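Local coordinates for protein glutathione S-transferase (Vibrio parahaemolyticus, PDB 7MIQ) that probably catalyses the conjugation of glutathione to electrophilic substrates, as a dimeric transferase of the Gtt2 class, at residues 2-7 with 27-32; 38-43 with 50-55; 44-49 with 60-65. One frame throughout, in Å; residues are numbered along the deposited sequence.

Contact 1: residues 2-7 with 27-32; sequences KLYETA and ERVALN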
ATOM      1  N   LYS A   2      18.496  12.895  -8.490  1.00 20.57           N
ATOM      2  CA  LYS A   2      18.898  13.150  -7.114  1.00 20.98           C
ATOM      3  C   LYS A   2      17.905  12.500  -6.162  1.00 21.59           C
ATOM      4  O   LYS A   2      16.699  12.462  -6.427  1.00 21.13           O
ATOM      5  CB  LYS A   2      18.975  14.653  -6.812  1.00 23.04           C
ATOM      6  CG  LYS A   2      19.996  15.412  -7.642  1.00 28.09           C
ATOM      7  CD  LYS A   2      19.931  16.901  -7.336  1.00 36.69           C
ATOM      8  CE  LYS A   2      20.878  17.691  -8.224  1.00 50.60           C
ATOM      9  NZ  LYS A   2      20.730  19.158  -8.014  1.00 52.28           N
ATOM     10  N   LEU A   3      18.424  12.005  -5.041  1.00 17.39           N
ATOM     11  CA  LEU A   3      17.615  11.386  -3.994  1.00 18.88           C
ATOM     12  C   LEU A   3      17.772  12.197  -2.713  1.00 18.19           C
ATOM     13  O   LEU A   3      18.861  12.234  -2.126  1.00 17.39           O
ATOM     14  CB  LEU A   3      18.028   9.931  -3.777  1.00 16.54           C
ATOM     15  CG  LEU A   3      17.286   9.151  -2.691  1.00 19.80           C
ATOM     16  CD1 LEU A   3      15.796   9.081  -3.001  1.00 19.27           C
ATOM     17  CD2 LEU A   3      17.881   7.753  -2.545  1.00 19.99           C
ATOM     18  N   TYR A   4      16.689  12.841  -2.283  1.00 19.89           N
ATOM     19  CA  TYR A   4      16.673  13.623  -1.053  1.00 19.04           C
ATOM     20  C   TYR A   4      16.299  12.726   0.121  1.00 20.21           C
ATOM     21  O   TYR A   4      15.281  12.028   0.078  1.00 16.98           O
ATOM     22  CB  TYR A   4      15.683  14.784  -1.161  1.00 22.43           C
ATOM     23  CG  TYR A   4      16.035  15.798  -2.229  1.00 23.61           C
ATOM     24  CD1 TYR A   4      15.628  15.621  -3.546  1.00 23.03           C
ATOM     25  CD2 TYR A   4      16.772  16.936  -1.917  1.00 25.04           C
ATOM     26  CE1 TYR A   4      15.951  16.548  -4.523  1.00 27.91           C
ATOM     27  CE2 TYR A   4      17.098  17.868  -2.887  1.00 24.08           C
ATOM     28  CZ  TYR A   4      16.683  17.668  -4.186  1.00 31.55           C
ATOM     29  OH  TYR A   4      17.006  18.594  -5.154  1.00 38.77           O
ATOM     30  N   GLU A   5      17.111  12.762   1.173  1.00 20.22           N
ATOM     31  CA  GLU A   5      16.955  11.817   2.269  1.00 21.11           C
ATOM     32  C   GLU A   5      17.514  12.435   3.539  1.00 21.92           C
ATOM     33  O   GLU A   5      18.296  13.390   3.491  1.00 18.09           O
ATOM     34  CB  GLU A   5      17.669  10.496   1.961  1.00 17.34           C
ATOM     35  CG  GLU A   5      19.173  10.672   1.747  1.00 21.38           C
ATOM     36  CD  GLU A   5      19.893   9.374   1.443  1.00 21.01           C
ATOM     37  OE1 GLU A   5      19.224   8.327   1.316  1.00 23.28           O
ATOM     38  OE2 GLU A   5      21.137   9.405   1.334  1.00 24.59           O
ATOM     39  N   THR A   6      17.097  11.882   4.676  1.00 17.69           N
ATOM     40  CA  THR A   6      17.759  12.148   5.944  1.00 18.74           C
ATOM     41  C   THR A   6      18.698  10.989   6.274  1.00 20.72           C
ATOM     42  O   THR A   6      18.653   9.922   5.656  1.00 20.72           O
ATOM     43  CB  THR A   6      16.745  12.387   7.072  1.00 18.06           C
ATOM     44  OG1 THR A   6      15.873  11.260   7.199  1.00 21.48           O
ATOM     45  CG2 THR A   6      15.914  13.632   6.787  1.00 21.92           C
ATOM     46  N   ALA A   7      19.558  11.216   7.271  1.00 17.31           N
ATOM     47  CA  ALA A   7      20.760  10.399   7.419  1.00 20.73           C
ATOM     48  C   ALA A   7      20.439   8.956   7.790  1.00 21.52           C
ATOM     49  O   ALA A   7      21.074   8.026   7.276  1.00 25.80           O
ATOM     50  CB  ALA A   7      21.687  11.021   8.463  1.00 17.64           C
ATOM     51  N   GLU A  27      22.846  10.425  -7.011  1.00 28.10           N
ATOM     52  CA  GLU A  27      23.384  11.466  -6.146  1.00 24.70           C
ATOM     53  C   GLU A  27      22.435  11.712  -4.980  1.00 20.53           C
ATOM     54  O   GLU A  27      21.224  11.854  -5.168  1.00 24.31           O
ATOM     55  CB  GLU A  27      23.601  12.762  -6.925  1.00 24.50           C
ATOM     56  CG  GLU A  27      24.025  13.929  -6.040  1.00 40.72           C
ATOM     57  CD  GLU A  27      24.191  15.230  -6.804  1.00 50.48           C
ATOM     58  OE1 GLU A  27      24.474  15.179  -8.019  1.00 51.66           O
ATOM     59  OE2 GLU A  27      24.038  16.305  -6.187  1.00 47.38           O
ATOM     60  N   ARG A  28      22.985  11.747  -3.776  1.00 20.43           N
ATOM     61  CA  ARG A  28      22.203  11.959  -2.566  1.00 19.10           C
ATOM     62  C   ARG A  28      22.304  13.412  -2.131  1.00 15.87           C
ATOM     63  O   ARG A  28      23.365  14.031  -2.238  1.00 24.15           O
ATOM     64  CB  ARG A  28      22.685  11.053  -1.435  1.00 25.24           C
ATOM     65  CG  ARG A  28      22.928   9.614  -1.848  1.00 28.63           C
ATOM     66  CD  ARG A  28      21.652   8.954  -2.327  1.00 28.35           C
ATOM     67  NE  ARG A  28      21.864   7.544  -2.631  1.00 33.77           N
ATOM     68  CZ  ARG A  28      21.629   6.554  -1.782  1.00 31.91           C
ATOM     69  NH1 ARG A  28      21.156   6.781  -0.569  1.00 28.57           N
ATOM     70  NH2 ARG A  28      21.871   5.303  -2.161  1.00 38.89           N
ATOM     71  N   VAL A  29      21.194  13.951  -1.640  1.00 19.88           N
ATOM     72  CA  VAL A  29      21.158  15.277  -1.036  1.00 18.00           C
ATOM     73  C   VAL A  29      20.639  15.116   0.385  1.00 21.98           C
ATOM     74  O   VAL A  29      19.507  14.659   0.588  1.00 21.05           O
ATOM     75  CB  VAL A  29      20.274  16.249  -1.832  1.00 17.52           C
ATOM     76  CG1 VAL A  29      20.240  17.607  -1.151  1.00 21.44           C
ATOM     77  CG2 VAL A  29      20.760  16.367  -3.273  1.00 19.19           C
ATOM     78  N   ALA A  30      21.459  15.484   1.364  1.00 16.90           N
ATOM     79  CA  ALA A  30      21.056  15.386   2.759  1.00 20.09           C
ATOM     80  C   ALA A  30      20.116  16.525   3.128  1.00 17.62           C
ATOM     81  O   ALA A  30      20.324  17.675   2.728  1.00 20.29           O
ATOM     82  CB  ALA A  30      22.281  15.401   3.677  1.00 18.56           C
ATOM     83  N   LEU A  31      19.074  16.197   3.893  1.00 16.66           N
ATOM     84  CA  LEU A  31      18.151  17.170   4.458  1.00 17.75           C
ATOM     85  C   LEU A  31      18.168  17.070   5.978  1.00 20.83           C
ATOM     86  O   LEU A  31      18.583  16.058   6.547  1.00 20.70           O
ATOM     87  CB  LEU A  31      16.716  16.949   3.960  1.00 22.88           C
ATOM     88  CG  LEU A  31      16.445  16.945   2.456  1.00 26.52           C
ATOM     89  CD1 LEU A  31      14.958  16.801   2.195  1.00 25.33           C
ATOM     90  CD2 LEU A  31      16.971  18.214   1.830  1.00 24.22           C
ATOM     91  N   ASN A  32      17.701  18.129   6.636  1.00 18.17           N
ATOM     92  CA  ASN A  32      17.502  18.064   8.081  1.00 20.08           C
ATOM     93  C   ASN A  32      16.306  17.178   8.423  1.00 24.77           C
ATOM     94  O   ASN A  32      15.352  17.066   7.656  1.00 23.96           O
ATOM     95  CB  ASN A  32      17.249  19.455   8.670  1.00 21.38           C
ATOM     96  CG  ASN A  32      18.463  20.372   8.587  1.00 27.17           C
ATOM     97  OD1 ASN A  32      18.334  21.554   8.247  1.00 29.13           O
ATOM     98  ND2 ASN A  32      19.640  19.839   8.898  1.00 15.10           N
TER
HETATM   99  O   HOH W   1      19.485  14.152   8.289  1.00 19.91           O
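Residues 2-7 and 27-32 carry the two parallel strands of the N-terminal beta-alpha-beta unit of the thioredoxin-like domain, joined in the chain by helix 10-22. Strand 2-5 makes all four backbone bonds to this neighbour through Leu3 and Glu5: Leu3 N donates to Glu27 O (2.8 Å), Leu3 O accepts from Val29 N, and Glu5 N and O pair with Val29 O and Leu31 N. Lys2, Tyr4 and Val29 stand on one face of the sheet. There the Tyr4 ring lies alongside Val29, pointing the same way, and its CD2 comes 3.6 Å from Val29 CB, while Leu31 CD2 reaches the ring edge near its plane, 4.0 Å from Tyr4 CD2. The phenol oxygen goes on to hydrogen-bond Glu56 in the adjoining strand 54-56. On the helix-covered face, Leu3, Glu5 and Arg28 meet. Arg28 is bent about CB-CG (chi2 -62°), which folds CD back, and Leu3 CD2 rests over one face of its guanidinium, 3.9 Å from Arg28 NH1. The carboxylate of Glu5 sits at the guanidinium edge with the two planes 66° apart, in a salt bridge of 3.1 Å between Glu5 OE1 and Arg28 NH1; the hydrogen bonds from NH1 to both carboxylate oxygens are weak. Ser16 OG of helix 10-22 also bonds Arg28 NH1, tying this charged pair to the crossover helix. Next along the chains, Thr6 CG2 packs 3.6 Å from Leu31 O, and a water accepts from Ala7 N and donates to the same Leu31 O at 2.7 Å.

Contact 2: residues 38-43 with 50-55; sequences NLSESF and GKVPLL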
ATOM      1  N   ASN A  38       9.629  11.737   9.087  1.00 65.13           N
ATOM      2  CA  ASN A  38      10.034  11.892   7.693  1.00 54.62           C
ATOM      3  C   ASN A  38       9.582  13.204   7.067  1.00 49.44           C
ATOM      4  O   ASN A  38       9.827  13.408   5.878  1.00 39.46           O
ATOM      5  CB  ASN A  38       9.529  10.739   6.806  1.00 58.88           C
ATOM      6  CG  ASN A  38       9.742   9.372   7.440  1.00 58.21           C
ATOM      7  OD1 ASN A  38      10.731   9.148   8.135  1.00 56.18           O
ATOM      8  ND2 ASN A  38       8.804   8.451   7.206  1.00 56.68           N
ATOM      9  N   LEU A  39       8.940  14.099   7.817  1.00 63.47           N
ATOM     10  CA  LEU A  39       8.355  15.294   7.224  1.00 61.59           C
ATOM     11  C   LEU A  39       9.431  16.226   6.671  1.00 66.85           C
ATOM     12  O   LEU A  39      10.549  16.304   7.189  1.00 58.80           O
ATOM     13  CB  LEU A  39       7.492  16.034   8.248  1.00 59.84           C
ATOM     14  CG  LEU A  39       6.168  15.341   8.584  1.00 67.21           C
ATOM     15  CD1 LEU A  39       5.369  16.132   9.607  1.00 73.99           C
ATOM     16  CD2 LEU A  39       5.357  15.134   7.323  1.00 48.80           C
ATOM     17  N   SER A  40       9.081  16.926   5.595  1.00 68.07           N
ATOM     18  CA  SER A  40       9.953  17.923   4.995  1.00 69.41           C
ATOM     19  C   SER A  40       9.658  19.307   5.573  1.00 72.62           C
ATOM     20  O   SER A  40       8.649  19.537   6.243  1.00 64.20           O
ATOM     21  CB  SER A  40       9.795  17.933   3.470  1.00 67.07           C
ATOM     22  OG  SER A  40      10.308  16.748   2.880  1.00 53.53           O
ATOM     23  N   GLU A  41      10.564  20.242   5.292  1.00 80.48           N
ATOM     24  CA  GLU A  41      10.478  21.611   5.790  1.00 82.38           C
ATOM     25  C   GLU A  41       9.460  22.439   5.015  1.00 87.76           C
ATOM     26  O   GLU A  41       8.363  21.962   4.703  1.00 88.04           O
ATOM     27  CB  GLU A  41      11.853  22.275   5.716  1.00 78.73           C
ATOM     28  CG  GLU A  41      12.604  22.028   4.404  1.00 81.81           C
ATOM     29  CD  GLU A  41      13.319  20.678   4.351  1.00 76.66           C
ATOM     30  OE1 GLU A  41      13.009  19.786   5.173  1.00 69.00           O
ATOM     31  OE2 GLU A  41      14.195  20.514   3.477  1.00 76.81           O
ATOM     32  N   SER A  42       9.814  23.690   4.711  1.00 90.35           N
ATOM     33  CA  SER A  42       8.989  24.541   3.864  1.00 90.35           C
ATOM     34  C   SER A  42       9.091  24.178   2.390  1.00 90.54           C
ATOM     35  O   SER A  42       8.303  24.692   1.588  1.00 90.60           O
ATOM     36  CB  SER A  42       9.375  26.011   4.049  1.00105.76           C
ATOM     37  OG  SER A  42      10.622  26.294   3.432  1.00 97.81           O
ATOM     38  N   PHE A  43      10.042  23.322   2.016  1.00 89.16           N
ATOM     39  CA  PHE A  43      10.185  22.823   0.654  1.00 83.27           C
ATOM     40  C   PHE A  43       9.343  21.563   0.419  1.00 76.78           C
ATOM     41  O   PHE A  43       9.455  20.930  -0.638  1.00 70.56           O
ATOM     42  CB  PHE A  43      11.694  22.634   0.353  1.00 79.10           C
ATOM     43  CG  PHE A  43      12.150  21.205   0.112  1.00 74.16           C
ATOM     44  CD1 PHE A  43      12.038  20.226   1.091  1.00 68.81           C
ATOM     45  CD2 PHE A  43      12.764  20.871  -1.090  1.00 70.11           C
ATOM     46  CE1 PHE A  43      12.472  18.930   0.847  1.00 65.87           C
ATOM     47  CE2 PHE A  43      13.211  19.581  -1.336  1.00 56.22           C
ATOM     48  CZ  PHE A  43      13.067  18.611  -0.367  1.00 56.46           C
ATOM     49  N   GLY A  50       4.590  14.935   1.538  1.00 36.03           N
ATOM     50  CA  GLY A  50       5.264  15.820   2.467  1.00 38.12           C
ATOM     51  C   GLY A  50       6.403  15.198   3.237  1.00 42.86           C
ATOM     52  O   GLY A  50       6.758  15.700   4.308  1.00 33.59           O
ATOM     53  N   LYS A  51       6.999  14.123   2.724  1.00 32.77           N
ATOM     54  CA  LYS A  51       8.002  13.383   3.471  1.00 35.18           C
ATOM     55  C   LYS A  51       9.169  13.003   2.571  1.00 31.13           C
ATOM     56  O   LYS A  51       9.078  13.043   1.341  1.00 29.21           O
ATOM     57  CB  LYS A  51       7.404  12.121   4.114  1.00 37.71           C
ATOM     58  CG  LYS A  51       6.423  12.402   5.243  1.00 37.39           C
ATOM     59  CD  LYS A  51       5.850  11.118   5.817  1.00 54.39           C
ATOM     60  CE  LYS A  51       4.847  11.405   6.924  1.00 63.45           C
ATOM     61  NZ  LYS A  51       3.718  12.251   6.448  1.00 57.99           N
ATOM     62  N   VAL A  52      10.279  12.646   3.212  1.00 24.06           N
ATOM     63  CA  VAL A  52      11.415  12.008   2.550  1.00 21.84           C
ATOM     64  C   VAL A  52      11.196  10.504   2.644  1.00 22.83           C
ATOM     65  O   VAL A  52      10.520  10.040   3.575  1.00 22.55           O
ATOM     66  CB  VAL A  52      12.754  12.423   3.187  1.00 25.23           C
ATOM     67  CG1 VAL A  52      12.988  13.913   3.021  1.00 31.12           C
ATOM     68  CG2 VAL A  52      12.792  12.029   4.659  1.00 23.77           C
ATOM     69  N   PRO A  53      11.750   9.695   1.727  1.00 18.96           N
ATOM     70  CA  PRO A  53      12.625  10.076   0.610  1.00 20.40           C
ATOM     71  C   PRO A  53      11.892  10.737  -0.554  1.00 14.58           C
ATOM     72  O   PRO A  53      10.685  10.556  -0.725  1.00 14.30           O
ATOM     73  CB  PRO A  53      13.222   8.739   0.167  1.00 19.18           C
ATOM     74  CG  PRO A  53      12.165   7.748   0.503  1.00 19.63           C
ATOM     75  CD  PRO A  53      11.551   8.236   1.792  1.00 15.41           C
ATOM     76  N   LEU A  54      12.641  11.496  -1.350  1.00 13.93           N
ATOM     77  CA  LEU A  54      12.097  12.188  -2.512  1.00 15.31           C
ATOM     78  C   LEU A  54      13.087  12.043  -3.654  1.00 16.65           C
ATOM     79  O   LEU A  54      14.255  12.414  -3.511  1.00 17.82           O
ATOM     80  CB  LEU A  54      11.837  13.668  -2.207  1.00 17.55           C
ATOM     81  CG  LEU A  54      11.182  14.500  -3.316  1.00 20.57           C
ATOM     82  CD1 LEU A  54       9.804  13.948  -3.665  1.00 20.05           C
ATOM     83  CD2 LEU A  54      11.087  15.968  -2.902  1.00 23.54           C
ATOM     84  N   LEU A  55      12.627  11.496  -4.775  1.00 13.77           N
ATOM     85  CA  LEU A  55      13.457  11.326  -5.962  1.00 13.71           C
ATOM     86  C   LEU A  55      13.165  12.448  -6.947  1.00 17.57           C
ATOM     87  O   LEU A  55      12.001  12.732  -7.242  1.00 19.84           O
ATOM     88  CB  LEU A  55      13.198   9.973  -6.624  1.00 14.09           C
ATOM     89  CG  LEU A  55      14.043   9.702  -7.869  1.00 14.80           C
ATOM     90  CD1 LEU A  55      15.503   9.493  -7.477  1.00 14.82           C
ATOM     91  CD2 LEU A  55      13.503   8.506  -8.629  1.00 17.02           C
TER
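Leu39 and Lys51 both hold CG anti to the carbonyl carbon (chi1 -72° and -69°), and their side chains meet obliquely where the chain from Gly50 runs up to the cis-proline of the thioredoxin-like domain. Leu39 CD2 lies 3.6 Å from Lys51 CG and, where the lysine bends at chi4 (58°), 3.4 Å from Lys51 NZ. Between the backbones runs a single bridge centred on this pair, made by the residues that flank it. Asn38 O accepts from Val52 N at 2.8 Å, with the donor in the carbonyl plane, and Gly50 O accepts from Ser40 N at 2.9 Å, the donor tilted from that plane. Both acceptors also receive CA-H contacts, from Lys51 CA and Leu39 CA respectively. Asn38 turns its CB toward the other segment, 3.7 Å from Lys51 CB, while its OD1 is held by Thr9 OG1. Val52 follows, and its O bonds Ser11 OG at the start of helix 10-22; the peptide bond between Val52 and Pro53 is cis. In glutathione transferases the residue before this cis-proline generally binds the glutathione backbone; Val52 is probably the equivalent residue here, and the bridge includes its N. Ser40 OG is buried here without a polar partner in the model, 3.9 Å from Val52 CG1. Farther along, Phe43 and Leu54 reach toward each other tip to tip, the ring oblique to the methyl, with Phe43 CZ 4.2 Å from Leu54 CD2.

Contact 3: residues 44-49 with 60-65; sequences KQKSVN and GTTICE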
ATOM      1  N   LYS A  44       8.449  21.241   1.361  1.00 76.30           N
ATOM      2  CA  LYS A  44       7.683  19.996   1.346  1.00 76.19           C
ATOM      3  C   LYS A  44       6.706  19.887   0.179  1.00 68.00           C
ATOM      4  O   LYS A  44       6.264  18.774  -0.129  1.00 58.88           O
ATOM      5  CB  LYS A  44       6.908  19.852   2.659  1.00 75.53           C
ATOM      6  CG  LYS A  44       5.920  20.985   2.901  1.00 80.82           C
ATOM      7  CD  LYS A  44       4.855  20.615   3.919  1.00 77.95           C
ATOM      8  CE  LYS A  44       3.794  21.704   4.002  1.00 75.53           C
ATOM      9  NZ  LYS A  44       3.201  21.996   2.665  1.00 71.84           N
ATOM     10  N   GLN A  45       6.339  21.001  -0.465  1.00 69.34           N
ATOM     11  CA  GLN A  45       5.352  20.930  -1.541  1.00 61.32           C
ATOM     12  C   GLN A  45       5.859  20.142  -2.745  1.00 60.49           C
ATOM     13  O   GLN A  45       5.043  19.652  -3.535  1.00 59.62           O
ATOM     14  CB  GLN A  45       4.926  22.336  -1.977  1.00 67.72           C
ATOM     15  CG  GLN A  45       5.906  23.046  -2.898  1.00 70.02           C
ATOM     16  CD  GLN A  45       7.185  23.463  -2.194  1.00 70.45           C
ATOM     17  OE1 GLN A  45       7.207  23.657  -0.977  1.00 65.36           O
ATOM     18  NE2 GLN A  45       8.261  23.601  -2.961  1.00 65.99           N
ATOM     19  N   LYS A  46       7.180  20.001  -2.899  1.00 52.13           N
ATOM     20  CA  LYS A  46       7.736  19.112  -3.915  1.00 50.29           C
ATOM     21  C   LYS A  46       7.427  17.647  -3.633  1.00 48.63           C
ATOM     22  O   LYS A  46       7.593  16.810  -4.532  1.00 39.91           O
ATOM     23  CB  LYS A  46       9.254  19.312  -4.018  1.00 55.43           C
ATOM     24  CG  LYS A  46       9.682  20.751  -4.310  1.00 64.99           C
ATOM     25  CD  LYS A  46      11.196  20.931  -4.207  1.00 67.09           C
ATOM     26  CE  LYS A  46      11.929  20.173  -5.305  1.00 62.97           C
ATOM     27  NZ  LYS A  46      13.406  20.178  -5.100  1.00 63.45           N
ATOM     28  N   SER A  47       6.983  17.325  -2.417  1.00 40.61           N
ATOM     29  CA  SER A  47       6.643  15.969  -2.008  1.00 35.97           C
ATOM     30  C   SER A  47       5.142  15.891  -1.750  1.00 35.64           C
ATOM     31  O   SER A  47       4.634  16.531  -0.823  1.00 38.43           O
ATOM     32  CB  SER A  47       7.426  15.570  -0.756  1.00 38.39           C
ATOM     33  OG  SER A  47       7.126  14.242  -0.356  1.00 38.99           O
ATOM     34  N   VAL A  48       4.440  15.101  -2.562  1.00 34.03           N
ATOM     35  CA  VAL A  48       2.985  15.010  -2.438  1.00 32.15           C
ATOM     36  C   VAL A  48       2.593  14.561  -1.038  1.00 35.07           C
ATOM     37  O   VAL A  48       1.618  15.062  -0.464  1.00 36.05           O
ATOM     38  CB  VAL A  48       2.414  14.070  -3.516  1.00 27.83           C
ATOM     39  CG1 VAL A  48       0.982  13.678  -3.174  1.00 27.53           C
ATOM     40  CG2 VAL A  48       2.493  14.740  -4.876  1.00 32.52           C
ATOM     41  N   ASN A  49       3.330  13.610  -0.467  1.00 33.26           N
ATOM     42  CA  ASN A  49       3.041  13.153   0.886  1.00 31.93           C
ATOM     43  C   ASN A  49       3.767  13.970   1.948  1.00 35.84           C
ATOM     44  O   ASN A  49       3.567  13.728   3.145  1.00 32.99           O
ATOM     45  CB  ASN A  49       3.373  11.656   1.028  1.00 27.94           C
ATOM     46  CG  ASN A  49       4.869  11.365   1.043  1.00 36.15           C
ATOM     47  OD1 ASN A  49       5.695  12.212   0.707  1.00 35.20           O
ATOM     48  ND2 ASN A  49       5.219  10.143   1.431  1.00 37.17           N
ATOM     49  N   GLY A  60      13.331  17.506 -13.498  1.00 26.10           N
ATOM     50  CA  GLY A  60      12.711  18.187 -12.381  1.00 26.10           C
ATOM     51  C   GLY A  60      11.488  17.510 -11.799  1.00 21.22           C
ATOM     52  O   GLY A  60      10.982  17.966 -10.767  1.00 24.43           O
ATOM     53  N   THR A  61      10.983  16.454 -12.431  1.00 20.96           N
ATOM     54  CA  THR A  61       9.859  15.718 -11.865  1.00 19.31           C
ATOM     55  C   THR A  61      10.264  15.085 -10.540  1.00 16.04           C
ATOM     56  O   THR A  61      11.365  14.547 -10.408  1.00 18.62           O
ATOM     57  CB  THR A  61       9.399  14.635 -12.842  1.00 20.16           C
ATOM     58  OG1 THR A  61       9.167  15.215 -14.131  1.00 22.38           O
ATOM     59  CG2 THR A  61       8.117  13.971 -12.348  1.00 23.28           C
ATOM     60  N   THR A  62       9.372  15.144  -9.549  1.00 16.03           N
ATOM     61  CA  THR A  62       9.632  14.524  -8.254  1.00 20.40           C
ATOM     62  C   THR A  62       8.678  13.366  -7.993  1.00 21.89           C
ATOM     63  O   THR A  62       7.501  13.411  -8.369  1.00 20.08           O
ATOM     64  CB  THR A  62       9.540  15.533  -7.101  1.00 18.86           C
ATOM     65  OG1 THR A  62       8.252  16.161  -7.098  1.00 24.45           O
ATOM     66  CG2 THR A  62      10.633  16.590  -7.224  1.00 18.13           C
ATOM     67  N   ILE A  63       9.205  12.331  -7.339  1.00 15.06           N
ATOM     68  CA  ILE A  63       8.463  11.133  -6.965  1.00 14.29           C
ATOM     69  C   ILE A  63       8.699  10.896  -5.480  1.00 15.29           C
ATOM     70  O   ILE A  63       9.851  10.828  -5.040  1.00 16.84           O
ATOM     71  CB  ILE A  63       8.916   9.906  -7.784  1.00 15.91           C
ATOM     72  CG1 ILE A  63       8.711  10.152  -9.283  1.00 21.03           C
ATOM     73  CG2 ILE A  63       8.180   8.648  -7.331  1.00 17.04           C
ATOM     74  CD1 ILE A  63       9.428   9.148 -10.175  1.00 23.66           C
ATOM     75  N   CYS A  64       7.618  10.800  -4.708  1.00 15.85           N
ATOM     76  CA  CYS A  64       7.695  10.440  -3.297  1.00 18.68           C
ATOM     77  C   CYS A  64       7.087   9.052  -3.103  1.00 13.92           C
ATOM     78  O   CYS A  64       6.625   8.427  -4.062  1.00 16.27           O
ATOM     79  CB  CYS A  64       7.008  11.497  -2.426  1.00 20.30           C
ATOM     80  SG  CYS A  64       5.205  11.570  -2.557  1.00 22.83           S
ATOM     81  N   GLU A  65       7.093   8.585  -1.844  1.00 14.61           N
ATOM     82  CA  GLU A  65       6.743   7.220  -1.433  1.00 15.85           C
ATOM     83  C   GLU A  65       7.869   6.251  -1.776  1.00 16.11           C
ATOM     84  O   GLU A  65       8.244   6.122  -2.946  1.00 12.77           O
ATOM     85  CB  GLU A  65       5.428   6.736  -2.063  1.00 15.13           C
ATOM     86  CG  GLU A  65       4.184   7.399  -1.509  1.00 16.83           C
ATOM     87  CD  GLU A  65       3.952   7.074  -0.043  1.00 24.63           C
ATOM     88  OE1 GLU A  65       4.265   5.939   0.377  1.00 22.57           O
ATOM     89  OE2 GLU A  65       3.460   7.957   0.688  1.00 26.91           O
TER
HETATM   90  O   HOH W   2       8.386   9.783   0.551  1.00 20.57           O
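Three hydrogen bonds, each using at least one side chain, fasten the loop 44-49 alongside edge strand 62-64 of the thioredoxin-like sheet. Thr62 OG1, set between its own backbone N and carbonyl carbon (chi1 57°), donates to Lys46 O at 2.7 Å and lies in the plane of that carbonyl. Two residues on, Cys64 SG accepts from Asn49 N at 3.5 Å and packs against Val48 CB, while Cys64 CB comes 3.4 Å from Ser47 OG. Asn49 ND2 donates to Glu65 OE2 at 2.9 Å, meeting it from above the carboxylate plane, with amide and carboxylate turned 69° apart. In the next shell, Asn49 OD1 takes the N-H of Lys51 and Ser47 OG bonds Lys51 O, so both side chains are positioned by the chain that follows them. Within the loop, Ser47 N donates to Lys44 O and closes the 3-10 turn that presents Lys46 O. Leu54 of the neighbouring strand packs on Lys46, Ser47, Thr62 and Cys64. The contact also borders the dimer interface, where Val48 packs on Trp97 and Cys64 on Met96 of the second subunit. Glu65 occupies the N-cap position of helix 66-76, and a water accepts from its N at 3.0 Å and, weakly, from Asn49 ND2.

In the fold
All three contacts lie in the N-terminal thioredoxin-like domain, on one side of the chain's centre, and reach the same four-stranded sheet, ordered 27-30, 2-5, 54-56, 62-64. Contact 1 closes before the others open and pairs the first two strands in chain order. Contacts 2 and 3 interleave along the chain, their centres about 7 Å apart, against about 10 Å between contacts 1 and 2 and about 13 Å between 1 and 3. Strand 54-56 connects all three, through probable hydrogen bonds from Tyr4 N to Leu54 O and from Ile63 N to Leu55 O. The long loop before strand 54-56 passes alongside edge strand 62-64, near the dimer interface, before it reaches the cis-proline, where the family's glutathione site probably lies.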